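Local coordinates for protein archaeosine synthase (Pyrobaculum calidifontis, PDB 5K0P) that catalyses the last step of archaeosine biosynthesis, converting the nitrile of preQ0-modified tRNA to a formamidine with free ammonium, at residues V11-R16 / E46-M51; G17-P22 / D28-S33; V34-I37 / A41-A44; D53-R58 / L70-A75; I60-L65 / V86-I91. One frame throughout, in Å; residues are numbered along the deposited sequence.

Contact 1 of 5, residues V11-R16 / E46-M51; sequences VRLKTR and EEFKKM
Leu13 lies over one face of the Phe48 ring: its CD1 methyl sits 4.1 Å from the ring centroid and only 18° off the ring normal, a CH-pi contact. Behind it, Leu13 CB rests 3.8 Å from Phe48 CE2, so the leucine runs across the face from the CE2 side to CG. Thr15 adds its CG2 methyl, which approaches the same CE2 atom obliquely at 3.8 Å. The ring reaches the strand because Phe48 CG stands anti to its backbone N (chi1 174°), and the helix side chain slides past both strand residues in the opposite direction. Further out, Val34 of strand 27-37 and Leu43 of the loop before the helix also pack on Phe48, while Ile45 touches Leu13. The hydroxyl of Thr15 is turned to another task, a hydrogen bond to the backbone O of Gly92 of a second subunit, whose strand pairs with residues 12 to 14 and carries the sheet across the interface. Helix 45-53 is thus laid on the sheet of the tunnel fold at strand 10-20. No hydrogen bond links the two segments, so the contact between them is one of carbon against carbon and aromatic face.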
# COMPACT_ATOMS: atom_id res chain seq x y z
N VAL A 11 -22.10 -11.75 9.43
CA VAL A 11 -22.01 -10.31 9.38
C VAL A 11 -20.74 -9.87 10.09
O VAL A 11 -20.42 -10.43 11.12
CB VAL A 11 -23.23 -9.67 10.06
CG1 VAL A 11 -23.13 -8.14 10.11
CG2 VAL A 11 -24.52 -10.05 9.39
N ARG A 12 -20.05 -8.88 9.51
CA ARG A 12 -18.85 -8.31 10.06
C ARG A 12 -19.13 -6.84 10.24
O ARG A 12 -19.58 -6.17 9.29
CB ARG A 12 -17.64 -8.57 9.16
CG ARG A 12 -17.27 -10.07 9.04
CD ARG A 12 -15.93 -10.42 8.32
NE ARG A 12 -15.75 -11.87 8.10
CZ ARG A 12 -14.72 -12.59 8.53
NH1 ARG A 12 -14.70 -13.86 8.34
NH2 ARG A 12 -13.71 -12.04 9.15
N LEU A 13 -18.88 -6.33 11.44
CA LEU A 13 -19.00 -4.87 11.73
C LEU A 13 -17.73 -4.34 12.28
O LEU A 13 -17.08 -5.04 13.04
CB LEU A 13 -20.12 -4.58 12.69
CG LEU A 13 -21.40 -5.27 12.34
CD1 LEU A 13 -22.30 -5.37 13.57
CD2 LEU A 13 -22.06 -4.54 11.18
N LYS A 14 -17.35 -3.12 11.91
CA LYS A 14 -16.09 -2.57 12.33
C LYS A 14 -16.26 -1.09 12.52
O LYS A 14 -16.76 -0.40 11.62
CB LYS A 14 -15.02 -2.80 11.28
CG LYS A 14 -13.69 -2.15 11.63
CD LYS A 14 -12.56 -2.31 10.57
CE LYS A 14 -12.09 -3.76 10.41
NZ LYS A 14 -11.03 -3.73 9.38
N THR A 15 -15.81 -0.58 13.66
CA THR A 15 -15.93 0.85 13.90
C THR A 15 -14.91 1.35 14.94
O THR A 15 -14.14 0.56 15.49
CB THR A 15 -17.40 1.23 14.25
OG1 THR A 15 -17.53 2.65 14.11
CG2 THR A 15 -17.74 0.88 15.69
N ARG A 16 -14.88 2.65 15.20
CA ARG A 16 -13.96 3.22 16.19
C ARG A 16 -14.75 3.49 17.46
O ARG A 16 -15.93 3.75 17.43
CB ARG A 16 -13.28 4.52 15.70
CG ARG A 16 -12.38 4.36 14.42
CD ARG A 16 -10.90 3.96 14.67
NE ARG A 16 -10.27 5.09 15.39
CZ ARG A 16 -9.73 6.16 14.81
NH1 ARG A 16 -9.66 6.25 13.49
NH2 ARG A 16 -9.22 7.15 15.56
N GLU A 46 -27.49 0.48 14.11
CA GLU A 46 -27.70 1.64 15.00
C GLU A 46 -27.55 1.10 16.39
O GLU A 46 -26.96 1.79 17.18
CB GLU A 46 -29.11 2.29 14.84
CG GLU A 46 -29.39 2.97 13.49
CD GLU A 46 -29.96 2.05 12.35
OE1 GLU A 46 -29.63 0.81 12.23
OE2 GLU A 46 -30.72 2.62 11.49
N GLU A 47 -28.03 -0.11 16.68
CA GLU A 47 -27.94 -0.71 18.02
C GLU A 47 -26.50 -1.07 18.32
O GLU A 47 -26.01 -0.77 19.42
CB GLU A 47 -28.86 -1.91 18.17
CG GLU A 47 -29.06 -2.30 19.61
CD GLU A 47 -29.94 -3.55 19.89
OE1 GLU A 47 -30.72 -4.04 19.04
OE2 GLU A 47 -29.85 -4.06 21.03
N PHE A 48 -25.81 -1.66 17.35
CA PHE A 48 -24.36 -1.84 17.50
C PHE A 48 -23.54 -0.55 17.86
O PHE A 48 -22.76 -0.55 18.81
CB PHE A 48 -23.77 -2.55 16.26
CG PHE A 48 -22.30 -2.65 16.29
CD1 PHE A 48 -21.65 -3.50 17.24
CD2 PHE A 48 -21.51 -1.87 15.43
CE1 PHE A 48 -20.28 -3.61 17.26
CE2 PHE A 48 -20.14 -2.02 15.48
CZ PHE A 48 -19.53 -2.89 16.37
N LYS A 49 -23.72 0.52 17.08
CA LYS A 49 -23.04 1.74 17.35
C LYS A 49 -23.36 2.31 18.78
O LYS A 49 -22.51 2.82 19.46
CB LYS A 49 -23.44 2.75 16.36
CG LYS A 49 -22.88 4.09 16.70
CD LYS A 49 -23.13 5.02 15.54
CE LYS A 49 -22.05 6.10 15.36
NZ LYS A 49 -21.67 6.88 16.55
N LYS A 50 -24.61 2.25 19.21
CA LYS A 50 -24.93 2.64 20.64
C LYS A 50 -24.14 1.73 21.67
O LYS A 50 -23.65 2.19 22.72
CB LYS A 50 -26.46 2.61 20.98
CG LYS A 50 -27.45 3.34 20.08
CD LYS A 50 -27.26 4.87 19.81
CE LYS A 50 -26.49 5.38 18.50
NZ LYS A 50 -26.67 4.76 17.09
N MET A 51 -24.07 0.43 21.42
CA MET A 51 -23.30 -0.45 22.33
C MET A 51 -21.85 0.04 22.42
O MET A 51 -21.32 0.22 23.51
CB MET A 51 -23.29 -1.88 21.82
CG MET A 51 -24.63 -2.62 21.90
SD MET A 51 -24.42 -4.25 21.15
CE MET A 51 -26.08 -4.86 21.39

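Contact 2 of 5, residues G17-P22 / D28-S33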
# COMPACT_ATOMS: atom_id res chain seq x y z
N GLY A 17 -14.09 3.48 18.58
CA GLY A 17 -14.72 3.83 19.84
C GLY A 17 -13.70 4.41 20.81
O GLY A 17 -12.53 4.58 20.45
N GLU A 18 -14.16 4.69 22.03
CA GLU A 18 -13.27 5.12 23.06
C GLU A 18 -13.79 4.77 24.45
O GLU A 18 -15.00 4.60 24.64
CB GLU A 18 -12.90 6.62 22.93
CG GLU A 18 -13.97 7.56 23.29
CD GLU A 18 -13.54 9.03 23.25
OE1 GLU A 18 -13.86 9.76 24.25
OE2 GLU A 18 -12.97 9.45 22.21
N SER A 19 -12.87 4.62 25.38
CA SER A 19 -13.21 4.40 26.78
C SER A 19 -12.24 5.27 27.57
O SER A 19 -11.53 6.11 26.99
CB SER A 19 -13.05 2.93 27.10
OG SER A 19 -11.74 2.42 26.82
N VAL A 20 -12.19 5.10 28.88
CA VAL A 20 -11.24 5.77 29.72
C VAL A 20 -10.33 4.70 30.39
O VAL A 20 -10.80 3.72 30.97
CB VAL A 20 -11.96 6.70 30.76
CG1 VAL A 20 -10.90 7.39 31.61
CG2 VAL A 20 -12.89 7.69 30.08
N CYS A 21 -9.01 4.88 30.25
CA CYS A 21 -8.04 3.95 30.79
C CYS A 21 -8.05 4.10 32.34
O CYS A 21 -7.83 5.22 32.85
CB CYS A 21 -6.65 4.27 30.24
SG CYS A 21 -5.31 3.39 31.06
N PRO A 22 -8.35 2.99 33.08
CA PRO A 22 -8.44 3.14 34.55
C PRO A 22 -7.16 3.50 35.18
O PRO A 22 -7.19 4.16 36.20
CB PRO A 22 -8.81 1.75 35.05
CG PRO A 22 -9.53 1.14 33.91
CD PRO A 22 -8.90 1.69 32.65
N ASP A 28 -8.87 6.33 25.93
CA ASP A 28 -8.27 5.12 25.45
C ASP A 28 -9.07 4.83 24.18
O ASP A 28 -10.15 4.23 24.22
CB ASP A 28 -8.45 4.04 26.53
CG ASP A 28 -7.45 2.89 26.43
OD1 ASP A 28 -6.62 2.91 25.51
OD2 ASP A 28 -7.51 1.95 27.27
N SER A 29 -8.51 5.26 23.06
CA SER A 29 -9.14 5.13 21.77
C SER A 29 -8.98 3.69 21.19
O SER A 29 -8.06 3.03 21.51
CB SER A 29 -8.57 6.25 20.91
OG SER A 29 -9.01 6.12 19.57
N PHE A 30 -9.95 3.15 20.49
CA PHE A 30 -9.90 1.83 19.93
C PHE A 30 -10.60 1.67 18.60
O PHE A 30 -11.45 2.46 18.23
CB PHE A 30 -10.39 0.73 20.92
CG PHE A 30 -11.81 0.84 21.38
CD1 PHE A 30 -12.80 0.30 20.69
CD2 PHE A 30 -12.11 1.52 22.55
CE1 PHE A 30 -14.12 0.37 21.12
CE2 PHE A 30 -13.39 1.66 23.01
CZ PHE A 30 -14.44 1.06 22.29
N GLU A 31 -10.21 0.58 17.91
CA GLU A 31 -10.97 0.07 16.84
C GLU A 31 -11.60 -1.29 17.28
O GLU A 31 -10.94 -2.14 17.79
CB GLU A 31 -10.02 -0.06 15.60
CG GLU A 31 -10.85 -0.45 14.38
CD GLU A 31 -10.03 -1.02 13.24
OE1 GLU A 31 -9.57 -2.23 13.32
OE2 GLU A 31 -9.89 -0.25 12.25
N VAL A 32 -12.86 -1.48 17.02
CA VAL A 32 -13.54 -2.71 17.38
C VAL A 32 -14.14 -3.36 16.16
O VAL A 32 -14.75 -2.67 15.31
CB VAL A 32 -14.57 -2.49 18.49
CG1 VAL A 32 -15.66 -1.47 18.11
CG2 VAL A 32 -15.25 -3.82 18.87
N SER A 33 -13.93 -4.67 16.06
CA SER A 33 -14.45 -5.51 14.95
C SER A 33 -15.34 -6.56 15.61
O SER A 33 -14.90 -7.17 16.56
CB SER A 33 -13.31 -6.22 14.21
OG SER A 33 -12.55 -5.26 13.53
O HOH W 1 -11.45 6.37 18.61
O HOH W 2 -10.03 2.06 28.54
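Gly17 sits over one face of the Phe30 ring in a CH-pi contact: its CA is 3.9 Å from the ring centroid, 19° off the normal, and its carbonyl carbon also lies over that face, offset toward the rim. A side chain at Gly17 would clash with the ring, so the lack of one lets Phe30 fold across the neighbouring strand, with CG held between its backbone N and carbonyl carbon (chi1 61°). Ser19 N comes to the edge of the same ring, near its plane. The two backbones pair antiparallel, with hydrogen-bonded pairs Gly17-Phe30 and Ser19-Asp28 flanking the non-hydrogen-bonded pair Glu18-Ser29; Gly17 N donates to Phe30 O at 2.9 Å. Asp28, an inferred proton donor and acceptor, sets its OD2 3.9 Å from CB of Cys21, which forms the thioimide intermediate and here carries a thiocyanate, probably from the crystallisation liquor. A water bridges the active-site end, giving a hydrogen to Asp28 OD2 (2.8 Å) and accepting one from Ser19 OG (2.5 Å), an oxygen also bonded to His62. This hairpin of strands 10-20 and 27-37 is covered by helix 62-77, whose Leu65 touches Ser19 and Phe30, while strand 81-90 continues the sheet beyond strand 27-37 and brings Val86 against Phe30.

Contact 3 of 5, residues V34-I37 / A41-A44; sequences VEYI and AVLA
Tyr36 reaches from the strand to Leu43 in the loop at 41-44. Along the strand, Val34 comes first and packs on Phe48 rather than on this loop; Glu35 follows, its carboxylate forming a salt bridge to Arg12 and a hydrogen bond to Tyr81. Next, the tyrosine ring is carried out by a first torsion that sets CG between the backbone N and the carbonyl carbon (chi1 76°). At its end, OH accepts a hydrogen bond from Leu43 N over 2.8 Å, with 149° at the hydrogen. A water near the plane of the ring, at its edge, lies 2.5 Å from Tyr36 OH and donates to Leu43 O at 2.6 Å. In this tunnel-fold subunit the loop leads from strand 27-37 into helix 45-53, with Ala44 as its N-cap, and Leu43 and Ala44 belong to the substrate-binding residues. A phenylalanine here would probably leave Leu43 N without its acceptor and the bridging water without one of its partners. Apolar contact supplements the bond: Tyr36 CZ lies 3.9 Å from Leu43 CB, the two side chains crossing at about a right angle. Separately, Val42 CG1 makes van der Waals contact with Tyr36 OH at 3.6 Å. Ile37 starts away from the loop; its side chain touches Pro80 and Tyr81.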
# COMPACT_ATOMS: atom_id res chain seq x y z
N VAL A 34 -16.57 -6.72 15.13
CA VAL A 34 -17.42 -7.82 15.57
C VAL A 34 -17.85 -8.64 14.39
O VAL A 34 -18.24 -8.11 13.31
CB VAL A 34 -18.61 -7.28 16.37
CG1 VAL A 34 -19.53 -8.36 16.88
CG2 VAL A 34 -18.07 -6.43 17.51
N GLU A 35 -17.82 -9.95 14.58
CA GLU A 35 -18.30 -10.83 13.52
C GLU A 35 -19.20 -11.83 14.16
O GLU A 35 -18.92 -12.27 15.28
CB GLU A 35 -17.05 -11.28 12.78
CG GLU A 35 -16.81 -12.68 12.59
CD GLU A 35 -15.45 -13.03 11.97
OE1 GLU A 35 -14.76 -12.18 11.30
OE2 GLU A 35 -15.15 -14.22 12.19
N TYR A 36 -20.35 -12.08 13.56
CA TYR A 36 -21.30 -13.06 14.07
C TYR A 36 -22.18 -13.74 13.03
O TYR A 36 -22.34 -13.26 11.93
CB TYR A 36 -22.19 -12.37 15.15
CG TYR A 36 -23.24 -11.47 14.59
CD1 TYR A 36 -22.90 -10.22 14.16
CD2 TYR A 36 -24.57 -11.91 14.46
CE1 TYR A 36 -23.89 -9.37 13.61
CE2 TYR A 36 -25.57 -11.07 13.91
CZ TYR A 36 -25.22 -9.81 13.48
OH TYR A 36 -26.17 -8.98 12.85
N ILE A 37 -22.75 -14.90 13.40
CA ILE A 37 -23.71 -15.60 12.55
C ILE A 37 -25.08 -15.34 13.09
O ILE A 37 -25.36 -15.73 14.25
CB ILE A 37 -23.48 -17.11 12.53
CG1 ILE A 37 -22.11 -17.37 11.97
CG2 ILE A 37 -24.56 -17.85 11.66
CD1 ILE A 37 -21.72 -18.80 11.95
N ALA A 41 -32.17 -13.14 13.98
CA ALA A 41 -32.11 -11.74 14.28
C ALA A 41 -30.75 -11.23 13.84
O ALA A 41 -29.67 -11.82 14.17
CB ALA A 41 -32.36 -11.48 15.76
N VAL A 42 -30.83 -10.17 13.05
CA VAL A 42 -29.71 -9.35 12.67
C VAL A 42 -29.63 -8.18 13.64
O VAL A 42 -30.66 -7.54 13.96
CB VAL A 42 -29.83 -8.84 11.21
CG1 VAL A 42 -28.88 -7.67 10.93
CG2 VAL A 42 -29.58 -10.01 10.30
N LEU A 43 -28.43 -7.94 14.13
CA LEU A 43 -28.16 -6.77 15.00
C LEU A 43 -28.21 -5.47 14.15
O LEU A 43 -27.45 -5.31 13.20
CB LEU A 43 -26.81 -6.93 15.66
CG LEU A 43 -26.41 -5.78 16.61
CD1 LEU A 43 -27.43 -5.74 17.74
CD2 LEU A 43 -25.02 -5.92 17.18
N ALA A 44 -29.14 -4.57 14.50
CA ALA A 44 -29.26 -3.30 13.77
C ALA A 44 -27.97 -2.54 13.96
O ALA A 44 -27.41 -2.53 15.06
CB ALA A 44 -30.43 -2.44 14.27
O HOH W 3 -25.56 -6.70 12.00

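Contact 4 of 5, residues D53-R58 / L70-A75; sequences DSYRGR and LEKVKA
Lys72 CG lies anti to its carbonyl carbon (chi1 -81°), and its chain then runs out nearly straight before bending at chi4 (-103°), which takes NZ past the end of Tyr55 to Ser54. Tyr55 comes from the opposite direction, its own CG likewise anti to the carbonyl carbon (chi1 -60°). The setting is the turn-rich link between the two helices of the tunnel-fold subunit: a type I beta turn from Asp53 to Arg56 overlaps a type II turn from Tyr55 to Arg58, in which Gly57 has the positive phi that favours glycine. The turns hold themselves by Arg56 N to Asp53 O and by Arg58 N to Tyr55 O, the latter at 2.8 Å. Across the contact, the methylenes of Lys72 do the touching, CD and CE each lying 3.3 Å from Tyr55 OH, with CE oblique to the ring. That hydroxyl has its polar partner in Asp68, one turn back along helix 62-77, so the lysine adds packing beside an existing bond. Ser54 OG is similarly engaged with Met51 O, and sits over the centre of one face of the Tyr55 ring, 3.8 Å above its plane. Leu65 and Leu69 of the same helix also pack on Tyr55. The guanidinium of Arg58 is not in contact with the lysine, and its pairing with Asp68 is long and weak. What joins the segments by hydrogen bond is weak too: Lys72 NZ donates to Ser54 OG over 3.4 Å.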
# COMPACT_ATOMS: atom_id res chain seq x y z
N ASP A 53 -20.61 3.11 21.58
CA ASP A 53 -20.54 4.43 22.20
C ASP A 53 -20.83 4.40 23.69
O ASP A 53 -20.52 5.34 24.35
CB ASP A 53 -21.48 5.42 21.52
CG ASP A 53 -21.02 5.80 20.13
OD1 ASP A 53 -19.85 5.58 19.83
OD2 ASP A 53 -21.79 6.26 19.28
N SER A 54 -21.45 3.33 24.20
CA SER A 54 -21.75 3.31 25.62
C SER A 54 -20.54 3.44 26.48
O SER A 54 -20.67 3.81 27.64
CB SER A 54 -22.54 2.06 26.03
OG SER A 54 -21.76 0.88 25.89
N TYR A 55 -19.37 3.08 25.96
CA TYR A 55 -18.12 3.05 26.75
C TYR A 55 -17.43 4.44 26.86
O TYR A 55 -16.46 4.61 27.62
CB TYR A 55 -17.13 2.00 26.17
CG TYR A 55 -17.68 0.60 26.17
CD1 TYR A 55 -17.78 -0.11 27.32
CD2 TYR A 55 -18.10 -0.02 24.97
CE1 TYR A 55 -18.36 -1.40 27.32
CE2 TYR A 55 -18.71 -1.25 24.97
CZ TYR A 55 -18.81 -1.97 26.12
OH TYR A 55 -19.39 -3.26 26.08
N ARG A 56 -17.92 5.42 26.11
CA ARG A 56 -17.34 6.76 26.13
C ARG A 56 -17.48 7.23 27.58
O ARG A 56 -18.50 7.07 28.20
CB ARG A 56 -18.10 7.73 25.24
CG ARG A 56 -17.93 7.54 23.72
CD ARG A 56 -18.87 8.43 22.91
NE ARG A 56 -18.32 9.77 22.85
CZ ARG A 56 -17.24 10.14 22.21
NH1 ARG A 56 -16.58 9.28 21.46
NH2 ARG A 56 -16.83 11.43 22.27
N GLY A 57 -16.42 7.74 28.11
CA GLY A 57 -16.38 8.16 29.50
C GLY A 57 -16.33 7.09 30.55
O GLY A 57 -16.26 7.46 31.69
N ARG A 58 -16.32 5.81 30.17
CA ARG A 58 -16.37 4.73 31.15
C ARG A 58 -14.95 4.18 31.33
O ARG A 58 -14.19 3.94 30.37
CB ARG A 58 -17.34 3.67 30.68
CG ARG A 58 -17.48 2.46 31.64
CD ARG A 58 -18.57 1.43 31.21
NE ARG A 58 -18.35 0.12 31.85
CZ ARG A 58 -19.03 -1.01 31.62
NH1 ARG A 58 -19.97 -1.07 30.71
NH2 ARG A 58 -18.73 -2.12 32.31
N LEU A 70 -19.05 -8.52 23.78
CA LEU A 70 -19.53 -9.89 23.40
C LEU A 70 -20.80 -10.28 24.06
O LEU A 70 -21.75 -10.82 23.40
CB LEU A 70 -18.46 -10.92 23.71
CG LEU A 70 -18.83 -12.32 23.23
CD1 LEU A 70 -17.80 -12.91 22.30
CD2 LEU A 70 -18.98 -13.22 24.41
N GLU A 71 -20.83 -9.96 25.37
CA GLU A 71 -21.99 -10.28 26.20
C GLU A 71 -23.14 -9.40 25.76
O GLU A 71 -24.25 -9.95 25.69
CB GLU A 71 -21.72 -10.23 27.70
CG GLU A 71 -20.95 -11.45 28.23
CD GLU A 71 -21.59 -12.86 27.86
OE1 GLU A 71 -22.84 -13.13 27.94
OE2 GLU A 71 -20.81 -13.74 27.47
N LYS A 72 -22.90 -8.13 25.39
CA LYS A 72 -23.98 -7.32 24.85
C LYS A 72 -24.59 -7.85 23.59
O LYS A 72 -25.85 -7.86 23.43
CB LYS A 72 -23.51 -5.91 24.58
CG LYS A 72 -23.52 -5.12 25.86
CD LYS A 72 -22.55 -3.98 25.79
CE LYS A 72 -22.54 -3.23 27.10
NZ LYS A 72 -23.29 -2.02 26.84
N VAL A 73 -23.72 -8.30 22.68
CA VAL A 73 -24.18 -8.80 21.39
C VAL A 73 -24.90 -10.15 21.57
O VAL A 73 -25.92 -10.37 20.95
CB VAL A 73 -23.05 -8.93 20.36
CG1 VAL A 73 -23.57 -9.56 19.04
CG2 VAL A 73 -22.43 -7.58 20.10
N LYS A 74 -24.40 -11.00 22.43
CA LYS A 74 -25.07 -12.26 22.62
C LYS A 74 -26.43 -12.04 23.21
O LYS A 74 -27.39 -12.76 22.84
CB LYS A 74 -24.32 -13.17 23.57
CG LYS A 74 -23.20 -13.93 22.91
CD LYS A 74 -22.30 -14.58 23.93
CE LYS A 74 -22.98 -15.70 24.73
NZ LYS A 74 -23.07 -16.85 23.80
N ALA A 75 -26.54 -11.08 24.12
CA ALA A 75 -27.83 -10.83 24.73
C ALA A 75 -28.85 -10.25 23.75
O ALA A 75 -30.03 -10.64 23.81
CB ALA A 75 -27.71 -9.95 26.00

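Contact 5 of 5, residues I60-L65 / V86-I91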
# COMPACT_ATOMS: atom_id res chain seq x y z
N ILE A 60 -12.67 1.36 31.93
CA ILE A 60 -12.78 -0.07 31.71
C ILE A 60 -11.59 -0.51 30.93
O ILE A 60 -11.24 0.15 29.98
CB ILE A 60 -14.08 -0.42 30.93
CG1 ILE A 60 -14.21 -1.95 30.77
CG2 ILE A 60 -14.22 0.31 29.57
CD1 ILE A 60 -15.57 -2.33 30.23
N LEU A 61 -10.94 -1.59 31.34
CA LEU A 61 -9.79 -2.12 30.55
C LEU A 61 -10.27 -2.69 29.20
O LEU A 61 -11.39 -3.24 29.13
CB LEU A 61 -9.10 -3.26 31.30
CG LEU A 61 -8.49 -2.85 32.60
CD1 LEU A 61 -8.13 -4.12 33.34
CD2 LEU A 61 -7.28 -1.93 32.41
N HIS A 62 -9.48 -2.55 28.12
CA HIS A 62 -9.92 -3.15 26.84
C HIS A 62 -10.14 -4.68 26.89
O HIS A 62 -11.03 -5.21 26.18
CB HIS A 62 -9.10 -2.67 25.62
CG HIS A 62 -9.28 -1.19 25.33
ND1 HIS A 62 -8.45 -0.46 24.51
CD2 HIS A 62 -10.21 -0.31 25.81
CE1 HIS A 62 -8.86 0.80 24.47
NE2 HIS A 62 -9.92 0.92 25.27
N GLU A 63 -9.39 -5.36 27.73
CA GLU A 63 -9.59 -6.79 27.92
C GLU A 63 -11.00 -7.09 28.42
O GLU A 63 -11.54 -8.13 28.06
CB GLU A 63 -8.51 -7.41 28.86
CG GLU A 63 -8.63 -6.97 30.31
CD GLU A 63 -7.37 -7.16 31.20
OE1 GLU A 63 -7.47 -7.88 32.26
OE2 GLU A 63 -6.31 -6.56 30.91
N GLU A 64 -11.58 -6.18 29.23
CA GLU A 64 -12.94 -6.33 29.79
C GLU A 64 -13.96 -5.85 28.81
O GLU A 64 -15.03 -6.42 28.69
CB GLU A 64 -13.10 -5.52 31.10
CG GLU A 64 -12.30 -6.09 32.21
CD GLU A 64 -12.03 -5.08 33.35
OE1 GLU A 64 -12.34 -3.83 33.31
OE2 GLU A 64 -11.45 -5.55 34.30
N LEU A 65 -13.64 -4.73 28.19
CA LEU A 65 -14.49 -4.20 27.14
C LEU A 65 -14.79 -5.24 26.07
O LEU A 65 -15.97 -5.41 25.75
CB LEU A 65 -13.89 -2.91 26.52
CG LEU A 65 -14.85 -2.07 25.62
CD1 LEU A 65 -14.30 -0.62 25.56
CD2 LEU A 65 -15.01 -2.67 24.20
N VAL A 86 -10.87 -6.02 19.84
CA VAL A 86 -10.60 -4.63 20.24
C VAL A 86 -9.13 -4.36 20.08
O VAL A 86 -8.35 -5.06 20.71
CB VAL A 86 -11.05 -4.38 21.69
CG1 VAL A 86 -10.70 -2.98 22.12
CG2 VAL A 86 -12.52 -4.71 21.85
N LYS A 87 -8.78 -3.34 19.25
CA LYS A 87 -7.40 -3.00 18.89
C LYS A 87 -7.14 -1.61 19.41
O LYS A 87 -7.93 -0.72 19.14
CB LYS A 87 -7.15 -3.01 17.33
CG LYS A 87 -7.59 -4.30 16.66
CD LYS A 87 -7.23 -4.48 15.15
CE LYS A 87 -7.81 -5.80 14.60
NZ LYS A 87 -7.51 -5.93 13.14
N SER A 88 -6.10 -1.44 20.21
CA SER A 88 -5.69 -0.18 20.72
C SER A 88 -4.17 -0.15 20.83
O SER A 88 -3.47 -1.16 20.49
CB SER A 88 -6.35 0.09 22.08
OG SER A 88 -6.27 -1.08 22.90
N TYR A 89 -3.68 0.99 21.30
CA TYR A 89 -2.27 1.32 21.30
C TYR A 89 -2.00 2.00 22.63
O TYR A 89 -2.62 3.02 22.97
CB TYR A 89 -2.00 2.25 20.10
CG TYR A 89 -0.56 2.52 19.86
CD1 TYR A 89 0.33 1.48 19.67
CD2 TYR A 89 -0.06 3.84 19.77
CE1 TYR A 89 1.66 1.70 19.43
CE2 TYR A 89 1.29 4.07 19.52
CZ TYR A 89 2.14 2.98 19.35
OH TYR A 89 3.45 3.11 19.11
N TYR A 90 -1.14 1.38 23.44
CA TYR A 90 -0.90 1.79 24.81
C TYR A 90 0.59 1.65 25.09
O TYR A 90 1.18 0.61 24.77
CB TYR A 90 -1.67 0.86 25.81
CG TYR A 90 -1.55 1.37 27.27
CD1 TYR A 90 -1.93 2.70 27.61
CD2 TYR A 90 -1.08 0.54 28.30
CE1 TYR A 90 -1.85 3.19 28.93
CE2 TYR A 90 -1.00 1.00 29.63
CZ TYR A 90 -1.37 2.32 29.96
OH TYR A 90 -1.30 2.79 31.27
N ILE A 91 1.21 2.69 25.67
CA ILE A 91 2.63 2.70 25.97
C ILE A 91 3.50 2.12 24.89
O ILE A 91 4.43 1.45 25.16
CB ILE A 91 2.92 2.12 27.37
CG1 ILE A 91 2.58 0.62 27.52
CG2 ILE A 91 2.14 3.01 28.40
CD1 ILE A 91 2.97 0.05 28.93
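His62 and Ser88 make the polar part of this contact. ND1 of the imidazole lies 2.8 Å from Ser88 OG in a nearly straight hydrogen bond (165° at the hydrogen), and either atom could be the donor. The serine meets the ring at its edge: CB lies in the ring plane, 3.3 Å from His62 ND1. Ser88 OG is brought there by a first torsion that places it between the backbone N and the carbonyl carbon (chi1 45°). On its other nitrogen, NE2, the ring is hydrogen-bonded to Ser19 OG, so both nitrogens are gripped and rotation of the imidazole is fixed. Apolar contacts form the second group. Val86 offers its two methyls to different partners: CG1 lies 3.9 Å from His62 CB, and CG2 lies 4.0 Å from Leu65 CD2, each pair of side chains crossing at about a right angle. Aromatic packing is the third, Phe30 standing edge-to-face with His62. An alanine in place of His62 would probably leave Ser88 and Ser19 without their shared mate and open a gap beside Val86. The site matters because His62 and Glu63 bind the substrate, which is shared between adjacent subunits. The helix begins here, Leu61 being its N-cap with O accepting from the backbone N of both Glu64 and Leu65. Helix 62-77 thus starts against strand 81-90, itself flanked in the sheet by strands 27-37 and 93-102, with Asp28 and Phe30 of the former touching His62 and Leu65 respectively.

Contacts 2 and 5 form the active-site end of the chain, their centres about 6 Å apart: they are joined over the 2.8 Å between Ser19 OG and His62 NE2, and Asp28 CG comes within 3.2 Å of His62 CE1. Contact 3 lies on the opposite side of the chain's centre, about 21 Å from contact 2 between centres, yet it too holds substrate-binding residues, consistent with sites completed between adjacent subunits. Contact 1 bridges the middle, meeting contact 3 where Phe48 CE1 packs 3.6 Å from Val34 CG2. Contact 4 ties the turns between helices 45-53 and 62-77 back onto helix 62-77, touching contact 1 through Met51 and contact 5 where Tyr55 packs on Leu65.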